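Local coordinates for protein Rubredoxin\:oxygen oxidoreductase (Desulfovibrio gigas, PDB 1E5D) that catalyses the four-electron reduction of one oxygen molecule to two waters, using a diiron centre and flavin mononucleotide, at residues R21-Y26 with M31-N36; T185-M190 with V240-E245; Y194-N199 with L326-G331. All coordinates share one frame; numbering follows the deposited sequence.

Contact 1: residues R21-Y26 with M31-N36; sequences RDFHGY and MGTTYN
His24 meets Tyr35 beside the diiron site of the metallo-beta-lactamase fold, where segment 21-26, with its short strand 22-23, lies beside the start of strand 33-40. The two side chains approach from opposite directions, and His24 NE2 and the phenol OH of Tyr35 form a hydrogen bond of 3.2 Å in which either group may be the donor. The bond runs close to the imidazole plane, and NE2 likewise lies at the edge of the phenol ring. Asp83 of the diiron pocket touches both residues, and His24 also belongs to the pocket holding the oxygen molecule.

Phe23 packs next to this pair. With CG anti to its backbone N (chi1 -162°), the ring reaches Thr33 at about a right angle, and CE1 lies 3.4 Å from Thr33 CG2, a methyl in the plane of the ring at its edge. One face of the same ring is covered by His24, whose CE1 sits above it toward the rim. His226 meets Phe23 edge-to-face and also packs against Tyr35, which joins this cluster to the iron ligands.

The other end of the contact is looser. Arg21 is exposed, and its guanidinium only approaches the chain at Gly32, NH1 staying 4.0 Å from Gly32 N while it bonds to the carbonyl of Trp18. Around Phe23 and His24 the chain turns through an Asx motif, in which Asp22 OD1 accepts the backbone N-H of Gly25 at 2.8 Å, on the syn side of the carboxylate and 20° out of its plane.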
# COMPACT_ATOMS: atom_id res chain seq x y z
N ARG A 21 14.40 7.66 6.96
CA ARG A 21 14.07 7.08 5.65
C ARG A 21 12.56 7.25 5.46
O ARG A 21 12.13 7.79 4.44
CB ARG A 21 14.53 5.64 5.54
CG ARG A 21 16.05 5.49 5.63
CD ARG A 21 16.70 5.94 4.32
NE ARG A 21 18.12 5.60 4.32
CZ ARG A 21 19.06 6.29 4.94
NH1 ARG A 21 18.76 7.39 5.62
NH2 ARG A 21 20.32 5.87 4.88
N ASP A 22 11.82 6.79 6.46
CA ASP A 22 10.40 7.11 6.55
C ASP A 22 10.31 8.58 6.96
O ASP A 22 10.49 8.91 8.13
CB ASP A 22 9.65 6.22 7.52
CG ASP A 22 8.22 6.61 7.81
OD1 ASP A 22 7.70 7.63 7.31
OD2 ASP A 22 7.54 5.88 8.58
N PHE A 23 10.03 9.45 6.00
CA PHE A 23 9.90 10.87 6.26
C PHE A 23 8.45 11.22 6.60
O PHE A 23 7.57 11.26 5.75
CB PHE A 23 10.38 11.69 5.06
CG PHE A 23 10.68 13.14 5.41
CD1 PHE A 23 11.80 13.47 6.15
CD2 PHE A 23 9.83 14.15 4.99
CE1 PHE A 23 12.09 14.78 6.49
CE2 PHE A 23 10.11 15.47 5.32
CZ PHE A 23 11.23 15.78 6.06
N HIS A 24 8.23 11.44 7.89
CA HIS A 24 6.96 11.88 8.45
C HIS A 24 5.76 11.06 8.04
O HIS A 24 4.64 11.58 8.03
CB HIS A 24 6.74 13.36 8.06
CG HIS A 24 7.88 14.19 8.57
ND1 HIS A 24 8.18 15.44 8.10
CD2 HIS A 24 8.80 13.91 9.52
CE1 HIS A 24 9.23 15.91 8.75
NE2 HIS A 24 9.63 15.00 9.62
N GLY A 25 5.94 9.78 7.74
CA GLY A 25 4.82 8.90 7.49
C GLY A 25 4.29 8.93 6.09
O GLY A 25 3.52 8.03 5.70
N TYR A 26 4.63 9.92 5.26
CA TYR A 26 3.97 9.95 3.95
C TYR A 26 4.95 9.70 2.82
O TYR A 26 4.55 9.13 1.80
CB TYR A 26 3.19 11.25 3.76
CG TYR A 26 4.01 12.50 3.54
CD1 TYR A 26 4.47 13.26 4.60
CD2 TYR A 26 4.34 12.94 2.26
CE1 TYR A 26 5.23 14.40 4.41
CE2 TYR A 26 5.09 14.08 2.04
CZ TYR A 26 5.53 14.81 3.13
OH TYR A 26 6.28 15.95 2.95
N MET A 31 17.99 10.10 1.40
CA MET A 31 19.25 10.76 1.71
C MET A 31 19.21 11.38 3.09
O MET A 31 20.03 12.23 3.46
CB MET A 31 19.54 11.85 0.68
CG MET A 31 20.42 11.40 -0.48
SD MET A 31 20.53 12.62 -1.80
CE MET A 31 18.79 12.92 -2.13
N GLY A 32 18.24 10.97 3.91
CA GLY A 32 18.18 11.57 5.24
C GLY A 32 17.53 12.94 5.13
O GLY A 32 16.88 13.25 4.14
N THR A 33 17.71 13.75 6.16
CA THR A 33 17.14 15.09 6.15
C THR A 33 17.78 15.89 7.27
O THR A 33 18.62 15.42 8.03
CB THR A 33 15.61 15.04 6.29
OG1 THR A 33 15.05 16.36 6.24
CG2 THR A 33 15.22 14.48 7.66
N THR A 34 17.38 17.16 7.38
CA THR A 34 17.88 17.96 8.49
C THR A 34 16.70 18.73 9.09
O THR A 34 15.62 18.85 8.52
CB THR A 34 18.98 18.97 8.10
OG1 THR A 34 18.40 20.10 7.42
CG2 THR A 34 19.98 18.34 7.16
N TYR A 35 16.97 19.27 10.27
CA TYR A 35 16.00 20.16 10.89
C TYR A 35 16.74 21.47 11.16
O TYR A 35 17.63 21.50 12.01
CB TYR A 35 15.41 19.49 12.13
CG TYR A 35 14.70 18.21 11.72
CD1 TYR A 35 13.46 18.30 11.10
CD2 TYR A 35 15.25 16.96 11.94
CE1 TYR A 35 12.78 17.17 10.70
CE2 TYR A 35 14.57 15.82 11.56
CZ TYR A 35 13.34 15.93 10.94
OH TYR A 35 12.65 14.81 10.55
N ASN A 36 16.36 22.48 10.40
CA ASN A 36 17.03 23.77 10.36
C ASN A 36 16.26 24.83 11.13
O ASN A 36 15.08 25.06 10.91
CB ASN A 36 17.22 24.24 8.91
CG ASN A 36 18.05 23.27 8.09
OD1 ASN A 36 18.80 22.47 8.64
ND2 ASN A 36 17.92 23.34 6.77

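Contact 2: residues T185-M190 with V240-E245; sequences TLERAM and VQKYVE
Helices 185-190 and 240-245 run in broadly the same direction, their axes inclined by 40° and no closer than 11.4 Å, with Glu187 and Lys242 the nearest backbone neighbours. Long side chains bridge this wide spacing. Lys242 lies across Glu187 at about a right angle, its CD 3.5 Å from Glu187 OE2 and its ammonium joined to the same oxygen by a salt bridge whose hydrogen bond is weak, NZ to OE2 3.4 Å. Its chain, bent at chi2 and chi3, also brings NZ to Glu245 OE2 one turn further along its own helix, at 3.1 Å and from above the carboxylate plane. One ammonium is thus shared by two carboxylates in a salt-bridge network, which probably eases the repulsion between them. Glu187 OE2 has further partners in Arg191 and the hydroxyl of Tyr246.

The pairing joins two helices of the lactamase-like domain, 183-198 and 233-248, and its inner side is apolar. The thioether of Met190 bends at chi3 (63°), placing CE 4.0 Å from Lys242 CB and 4.3 Å from Tyr243 CE1, while Phe230 and Phe238 pack on the same methionine. A water also spans the helices: it donates to the carbonyl O of Met190 at 3.0 Å and accepts from Tyr243 OH, lying in the plane of the phenol ring at its edge; the modelled 2.5 Å from Tyr243 OH to the water is short and its exact value doubtful. That hydroxyl is also bonded to the backbone N of Phe167.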
# COMPACT_ATOMS: atom_id res chain seq x y z
N THR A 185 22.33 16.51 -7.83
CA THR A 185 21.87 15.97 -6.55
C THR A 185 20.86 16.93 -5.92
O THR A 185 19.76 16.56 -5.52
CB THR A 185 23.03 15.73 -5.58
OG1 THR A 185 23.97 14.82 -6.17
CG2 THR A 185 22.53 15.07 -4.30
N LEU A 186 21.28 18.18 -5.86
CA LEU A 186 20.46 19.21 -5.25
C LEU A 186 19.10 19.31 -5.93
O LEU A 186 18.08 19.44 -5.25
CB LEU A 186 21.17 20.56 -5.30
CG LEU A 186 20.34 21.77 -4.85
CD1 LEU A 186 19.80 21.52 -3.45
CD2 LEU A 186 21.15 23.04 -4.93
N GLU A 187 19.11 19.26 -7.26
CA GLU A 187 17.87 19.45 -8.01
C GLU A 187 16.92 18.28 -7.82
O GLU A 187 15.72 18.48 -7.61
CB GLU A 187 18.16 19.65 -9.50
CG GLU A 187 17.04 20.37 -10.24
CD GLU A 187 15.99 19.40 -10.76
OE1 GLU A 187 16.41 18.29 -11.15
OE2 GLU A 187 14.78 19.73 -10.74
N ARG A 188 17.44 17.07 -7.94
CA ARG A 188 16.59 15.88 -7.81
C ARG A 188 15.88 15.90 -6.46
O ARG A 188 14.70 15.60 -6.34
CB ARG A 188 17.43 14.63 -7.99
CG ARG A 188 16.69 13.32 -7.77
CD ARG A 188 15.41 13.21 -8.57
NE ARG A 188 14.49 12.23 -8.01
CZ ARG A 188 13.92 11.22 -8.65
NH1 ARG A 188 14.16 11.01 -9.94
NH2 ARG A 188 13.09 10.41 -8.00
N ALA A 189 16.62 16.26 -5.41
CA ALA A 189 16.02 16.28 -4.08
C ALA A 189 15.00 17.40 -3.93
O ALA A 189 14.01 17.30 -3.19
CB ALA A 189 17.12 16.42 -3.03
N MET A 190 15.22 18.50 -4.65
CA MET A 190 14.23 19.57 -4.55
C MET A 190 12.89 19.14 -5.14
O MET A 190 11.82 19.38 -4.59
CB MET A 190 14.72 20.81 -5.27
CG MET A 190 15.83 21.54 -4.51
SD MET A 190 16.51 22.82 -5.59
CE MET A 190 15.04 23.84 -5.77
N VAL A 240 14.07 29.46 -7.03
CA VAL A 240 12.79 30.05 -7.40
C VAL A 240 12.41 29.72 -8.84
O VAL A 240 11.24 29.49 -9.12
CB VAL A 240 12.82 31.58 -7.22
CG1 VAL A 240 11.61 32.21 -7.90
CG2 VAL A 240 12.87 31.92 -5.75
N GLN A 241 13.40 29.70 -9.72
CA GLN A 241 13.19 29.24 -11.08
C GLN A 241 12.46 27.90 -11.07
O GLN A 241 11.37 27.73 -11.60
CB GLN A 241 14.54 29.07 -11.78
CG GLN A 241 14.90 30.06 -12.87
CD GLN A 241 16.15 29.60 -13.62
OE1 GLN A 241 16.47 28.41 -13.67
NE2 GLN A 241 16.85 30.56 -14.20
N LYS A 242 13.12 26.95 -10.42
CA LYS A 242 12.68 25.57 -10.29
C LYS A 242 11.28 25.45 -9.70
O LYS A 242 10.47 24.70 -10.25
CB LYS A 242 13.71 24.83 -9.42
CG LYS A 242 14.91 24.42 -10.27
CD LYS A 242 14.59 23.16 -11.06
CE LYS A 242 15.14 23.23 -12.48
NZ LYS A 242 14.91 21.97 -13.24
N TYR A 243 10.99 26.16 -8.62
CA TYR A 243 9.67 26.05 -8.01
C TYR A 243 8.59 26.42 -9.01
O TYR A 243 7.54 25.78 -9.08
CB TYR A 243 9.56 26.92 -6.74
CG TYR A 243 9.71 26.02 -5.52
CD1 TYR A 243 10.78 25.13 -5.51
CD2 TYR A 243 8.84 26.05 -4.45
CE1 TYR A 243 10.97 24.28 -4.43
CE2 TYR A 243 9.03 25.19 -3.37
CZ TYR A 243 10.10 24.31 -3.37
OH TYR A 243 10.31 23.46 -2.31
N VAL A 244 8.88 27.48 -9.78
CA VAL A 244 7.96 27.88 -10.84
C VAL A 244 7.79 26.75 -11.83
O VAL A 244 6.69 26.35 -12.20
CB VAL A 244 8.46 29.15 -11.55
CG1 VAL A 244 7.59 29.46 -12.76
CG2 VAL A 244 8.50 30.32 -10.59
N GLU A 245 8.90 26.20 -12.29
CA GLU A 245 8.89 25.02 -13.15
C GLU A 245 8.16 23.85 -12.50
O GLU A 245 7.33 23.18 -13.13
CB GLU A 245 10.33 24.63 -13.48
CG GLU A 245 10.49 23.43 -14.39
CD GLU A 245 11.96 23.18 -14.68
OE1 GLU A 245 12.73 24.16 -14.60
OE2 GLU A 245 12.33 22.02 -14.99
O HOH W 1 12.05 21.69 -2.76

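Contact 3: residues Y194-N199 with L326-G331; sequences YANIVN and LQYIKG
Asn196 brings its side-chain amide to the edge of the Tyr328 ring, the two planes only 30° apart. The side chains themselves cross at about a right angle, and together they make the whole of this small, buried contact. The phenol of Tyr328 donates to Asn196 OD1; the modelled OH to OD1 distance is 2.5 Å, but that oxygen is placed too close to its surroundings for the value to carry weight.

With CG anti to the backbone N (chi1 -175°), the side chain of Tyr328 carries its phenol out from helix 320-331 to the amide. The amide is gripped from its nitrogen side as well: ND2 bonds to the carbonyls of Glu192 and Ser295, which should fix its rotation and leave OD1 turned to the phenol. A wider, pi-type turn runs through 194-198, where Tyr194 O accepts from the backbone N of Val198 at 3.0 Å and from that of Asn199 at 3.1 Å. The next residue after Asn196, Ile197, lies in the pockets of the oxygen molecule and of a flavin mononucleotide.

Across the domain boundary, helix 183-198 of the lactamase-like part meets helix 320-331 of the flavodoxin-like part, whose parallel sheet includes strands 306-310 and 338-345. Helix 294-302 flanks both residues through Ser295, the ring of His294 packs on Tyr328, and Pro320 of the second subunit touches the same tyrosine.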
# COMPACT_ATOMS: atom_id res chain seq x y z
N TYR A 194 9.39 18.73 -3.59
CA TYR A 194 8.21 19.41 -4.12
C TYR A 194 7.11 18.42 -4.49
O TYR A 194 5.95 18.60 -4.11
CB TYR A 194 8.53 20.27 -5.36
CG TYR A 194 7.38 21.17 -5.75
CD1 TYR A 194 7.28 22.44 -5.20
CD2 TYR A 194 6.40 20.78 -6.66
CE1 TYR A 194 6.23 23.28 -5.53
CE2 TYR A 194 5.35 21.61 -7.00
CZ TYR A 194 5.27 22.86 -6.44
OH TYR A 194 4.24 23.71 -6.76
N ALA A 195 7.49 17.42 -5.27
CA ALA A 195 6.49 16.53 -5.88
C ALA A 195 5.62 15.84 -4.84
O ALA A 195 4.45 15.58 -5.12
CB ALA A 195 7.18 15.50 -6.77
N ASN A 196 6.20 15.54 -3.67
CA ASN A 196 5.46 14.77 -2.67
C ASN A 196 4.84 15.58 -1.55
O ASN A 196 4.18 14.97 -0.69
CB ASN A 196 6.40 13.71 -2.08
CG ASN A 196 6.56 12.60 -3.12
OD1 ASN A 196 5.68 11.76 -3.25
ND2 ASN A 196 7.67 12.67 -3.83
N ILE A 197 4.99 16.90 -1.50
CA ILE A 197 4.24 17.62 -0.48
C ILE A 197 3.65 18.95 -0.94
O ILE A 197 2.56 19.32 -0.50
CB ILE A 197 5.11 17.89 0.77
CG1 ILE A 197 4.38 18.72 1.82
CG2 ILE A 197 6.42 18.51 0.37
CD1 ILE A 197 4.34 18.06 3.19
N VAL A 198 4.32 19.68 -1.81
CA VAL A 198 3.80 20.98 -2.24
C VAL A 198 2.95 20.89 -3.50
O VAL A 198 2.14 21.79 -3.75
CB VAL A 198 4.94 21.99 -2.50
CG1 VAL A 198 4.37 23.37 -2.75
CG2 VAL A 198 5.90 22.03 -1.32
N ASN A 199 3.09 19.84 -4.30
CA ASN A 199 2.45 19.74 -5.59
C ASN A 199 0.97 20.09 -5.63
O ASN A 199 0.52 20.82 -6.52
CB ASN A 199 2.60 18.32 -6.16
CG ASN A 199 2.59 18.39 -7.68
OD1 ASN A 199 3.61 18.70 -8.29
ND2 ASN A 199 1.42 18.12 -8.25
N LEU A 326 -2.35 5.10 -6.35
CA LEU A 326 -3.25 6.05 -7.02
C LEU A 326 -3.83 7.01 -6.00
O LEU A 326 -3.92 8.21 -6.26
CB LEU A 326 -4.35 5.32 -7.78
CG LEU A 326 -3.87 4.68 -9.09
CD1 LEU A 326 -4.90 3.68 -9.59
CD2 LEU A 326 -3.60 5.76 -10.12
N GLN A 327 -4.20 6.50 -4.83
CA GLN A 327 -4.70 7.38 -3.77
C GLN A 327 -3.67 8.48 -3.49
O GLN A 327 -3.99 9.66 -3.46
CB GLN A 327 -5.01 6.65 -2.47
CG GLN A 327 -5.64 7.54 -1.40
CD GLN A 327 -6.93 8.16 -1.92
OE1 GLN A 327 -7.90 7.44 -2.16
NE2 GLN A 327 -6.94 9.48 -2.11
N TYR A 328 -2.43 8.05 -3.28
CA TYR A 328 -1.36 9.00 -2.99
C TYR A 328 -1.29 10.04 -4.10
O TYR A 328 -1.26 11.24 -3.85
CB TYR A 328 -0.02 8.28 -2.89
CG TYR A 328 1.14 9.15 -2.47
CD1 TYR A 328 1.25 9.58 -1.16
CD2 TYR A 328 2.13 9.53 -3.37
CE1 TYR A 328 2.30 10.37 -0.75
CE2 TYR A 328 3.19 10.33 -2.96
CZ TYR A 328 3.27 10.75 -1.65
OH TYR A 328 4.32 11.54 -1.22
N ILE A 329 -1.28 9.53 -5.32
CA ILE A 329 -1.08 10.41 -6.47
C ILE A 329 -2.24 11.38 -6.65
O ILE A 329 -2.03 12.57 -6.88
CB ILE A 329 -0.86 9.60 -7.75
CG1 ILE A 329 0.40 8.73 -7.71
CG2 ILE A 329 -0.85 10.52 -8.96
CD1 ILE A 329 0.56 7.93 -8.98
N LYS A 330 -3.46 10.87 -6.53
CA LYS A 330 -4.63 11.72 -6.71
C LYS A 330 -4.58 12.93 -5.78
O LYS A 330 -4.94 14.04 -6.17
CB LYS A 330 -5.90 10.91 -6.49
CG LYS A 330 -7.16 11.74 -6.40
CD LYS A 330 -8.37 10.81 -6.30
CE LYS A 330 -9.67 11.59 -6.12
NZ LYS A 330 -10.35 11.76 -7.43
N GLY A 331 -4.14 12.71 -4.54
CA GLY A 331 -4.07 13.78 -3.57
C GLY A 331 -3.07 14.84 -3.97
O GLY A 331 -3.20 16.02 -3.62

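Overall arrangement
From the N terminus, contact 1 closes first, a short loop through strands 22-23 and 27-28 that brings 31-36 beside 21-26 near the iron site. Contact 2 opens later on helix 183-198 and is closed by 240-245. Contact 3 opens on the same helix before that closure and ends at 326-331, so contacts 2 and 3 cross along the chain. Helix 183-198 is therefore tied to helix 233-248 within the lactamase-like domain and to helix 320-331 in the flavodoxin-like domain. Contact 1 packs on it too, through Met31 against Thr185 and Ala189 and through Tyr26 beside Ile197, while Tyr194 meets Tyr243 between contacts 2 and 3. Contacts 1 and 3 both reach the second subunit.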